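PDB 1P35: early 35 kDa protein from Autographa californica nucleopolyhedrovirus, which blocks apoptosis of the infected insect cell by inhibiting caspases, and also suppresses the host's antiviral RNA interference. Local coordinates for residues T56-N59 against N60-D64. Residues are numbered along the deposited sequence; the frame is centred on the assembly and turned at random.
Sequences TRKN and NNLRD. With PO4 (phosphate ion), chain D.
A type I beta turn running from Asn59 to Leu62 leads the chain into helix 62-74, and Asn59 holds it from both backbone and side chain. The turn is closed by Leu62 N, which donates to Asn59 O over 3.3 Å; the bond is nearly straight at the hydrogen (169°), although the donor stands above the carbonyl plane. Asn59 OD1 accepts from Asn61 N at 2.7 Å, with that donor tilted out of the amide plane. This is a capping bond ahead of the helix, and chi1 of 76°, which sets CG between the backbone N and the carbonyl carbon, turns OD1 toward Asn61 N. Arg65 also donates to OD1. A water donates to Asn59 O (3.2 Å) and accepts from Arg63 N (3.0 Å), the amide following Leu62 N. The turn thus links strand 52-55 to the helix, and beside it Lys58 folds back through bends at chi2 and chi3, laying CB, CG and CE against Leu62 CD2, with CB 3.8 Å from that methyl; both side chains also touch Val28 of strand 24-33. Lys58 NZ meets O1 of a phosphate, probably from the crystallisation liquor, at 2.8 Å, and forms a salt bridge to Glu26; Arg16 and Arg79 of the second subunit also bind this anion. Arg57 NH1 bonds weakly to Lys58 O, and its guanidinium approaches Asn60 OD1 obliquely, the two planes 55° apart; at the subunit interface NH2 reaches Ser82 O of the second subunit.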
loop_
_atom_site.group_PDB
_atom_site.type_symbol
_atom_site.label_atom_id
_atom_site.label_comp_id
_atom_site.label_asym_id
_atom_site.label_seq_id
_atom_site.Cartn_x
_atom_site.Cartn_y
_atom_site.Cartn_z
ATOM N N THR A 56 -16.363 9.341 -12.627
ATOM C CA THR A 56 -15.023 9.085 -13.078
ATOM C C THR A 56 -14.530 7.773 -12.476
ATOM O O THR A 56 -15.235 7.141 -11.688
ATOM C CB THR A 56 -14.120 10.264 -12.692
ATOM O OG1 THR A 56 -14.171 10.475 -11.263
ATOM C CG2 THR A 56 -14.594 11.509 -13.386
ATOM N N ARG A 57 -13.361 7.332 -12.904
ATOM C CA ARG A 57 -12.739 6.104 -12.394
ATOM C C ARG A 57 -11.361 6.542 -11.929
ATOM O O ARG A 57 -10.627 7.213 -12.665
ATOM C CB ARG A 57 -12.621 5.037 -13.502
ATOM C CG ARG A 57 -11.987 3.648 -13.102
ATOM C CD ARG A 57 -12.743 2.949 -11.976
ATOM N NE ARG A 57 -12.415 1.524 -11.791
ATOM C CZ ARG A 57 -11.236 1.015 -11.418
ATOM N NH1 ARG A 57 -10.185 1.791 -11.177
ATOM N NH2 ARG A 57 -11.119 -0.299 -11.255
ATOM N N LYS A 58 -11.031 6.213 -10.685
ATOM C CA LYS A 58 -9.731 6.575 -10.142
ATOM C C LYS A 58 -8.907 5.320 -10.038
ATOM O O LYS A 58 -9.451 4.209 -10.073
ATOM C CB LYS A 58 -9.879 7.228 -8.753
ATOM C CG LYS A 58 -10.955 8.281 -8.699
ATOM C CD LYS A 58 -10.823 9.376 -9.777
ATOM C CE LYS A 58 -9.526 10.134 -9.688
ATOM N NZ LYS A 58 -9.500 11.178 -10.750
ATOM N N ASN A 59 -7.598 5.502 -9.875
ATOM C CA ASN A 59 -6.673 4.371 -9.772
ATOM C C ASN A 59 -6.901 3.681 -8.430
ATOM O O ASN A 59 -7.414 4.304 -7.499
ATOM C CB ASN A 59 -5.225 4.873 -9.950
ATOM C CG ASN A 59 -4.669 5.598 -8.718
ATOM O OD1 ASN A 59 -4.364 4.969 -7.711
ATOM N ND2 ASN A 59 -4.500 6.903 -8.818
ATOM N N ASN A 60 -6.526 2.405 -8.335
ATOM C CA ASN A 60 -6.801 1.625 -7.137
ATOM C C ASN A 60 -6.102 2.103 -5.862
ATOM O O ASN A 60 -6.396 1.645 -4.794
ATOM C CB ASN A 60 -6.483 0.109 -7.376
ATOM C CG ASN A 60 -7.266 -0.495 -8.556
ATOM O OD1 ASN A 60 -8.447 -0.212 -8.744
ATOM N ND2 ASN A 60 -6.608 -1.344 -9.338
ATOM N N ASN A 61 -5.166 3.020 -5.984
ATOM C CA ASN A 61 -4.474 3.458 -4.805
ATOM C C ASN A 61 -4.821 4.782 -4.261
ATOM O O ASN A 61 -4.283 5.147 -3.200
ATOM C CB ASN A 61 -2.979 3.441 -5.013
ATOM C CG ASN A 61 -2.431 2.149 -4.664
ATOM O OD1 ASN A 61 -3.135 1.355 -4.036
ATOM N ND2 ASN A 61 -1.166 1.900 -5.026
ATOM N N LEU A 62 -5.702 5.499 -4.963
ATOM C CA LEU A 62 -6.081 6.839 -4.519
ATOM C C LEU A 62 -6.523 6.941 -3.052
ATOM O O LEU A 62 -6.161 7.889 -2.327
ATOM C CB LEU A 62 -7.181 7.393 -5.392
ATOM C CG LEU A 62 -7.412 8.882 -5.091
ATOM C CD1 LEU A 62 -6.065 9.600 -5.194
ATOM C CD2 LEU A 62 -8.399 9.494 -6.100
ATOM N N ARG A 63 -7.314 5.956 -2.646
ATOM C CA ARG A 63 -7.858 5.876 -1.331
ATOM C C ARG A 63 -6.782 6.059 -0.256
ATOM O O ARG A 63 -6.907 6.901 0.625
ATOM C CB ARG A 63 -8.524 4.508 -1.132
ATOM C CG ARG A 63 -8.840 4.285 0.370
ATOM C CD ARG A 63 -9.326 2.883 0.741
ATOM N NE ARG A 63 -9.793 2.768 2.137
ATOM C CZ ARG A 63 -9.030 2.851 3.231
ATOM N NH1 ARG A 63 -7.723 3.053 3.130
ATOM N NH2 ARG A 63 -9.581 2.748 4.443
ATOM N N ASP A 64 -5.732 5.245 -0.336
ATOM C CA ASP A 64 -4.656 5.284 0.636
ATOM C C ASP A 64 -3.775 6.519 0.472
ATOM O O ASP A 64 -3.144 6.955 1.428
ATOM C CB ASP A 64 -3.787 4.005 0.565
ATOM C CG ASP A 64 -4.480 2.772 1.162
ATOM O OD1 ASP A 64 -5.370 2.937 2.019
ATOM O OD2 ASP A 64 -4.109 1.641 0.807
HETATM P P PO4 D . -5.780 12.050 -10.088
HETATM O O1 PO4 D . -7.150 12.686 -10.283
HETATM O O2 PO4 D . -5.410 11.310 -11.359
HETATM O O3 PO4 D . -4.730 13.115 -9.797
HETATM O O4 PO4 D . -5.860 11.121 -8.909
HETATM O O HOH W 1 -9.030 4.549 -4.708
#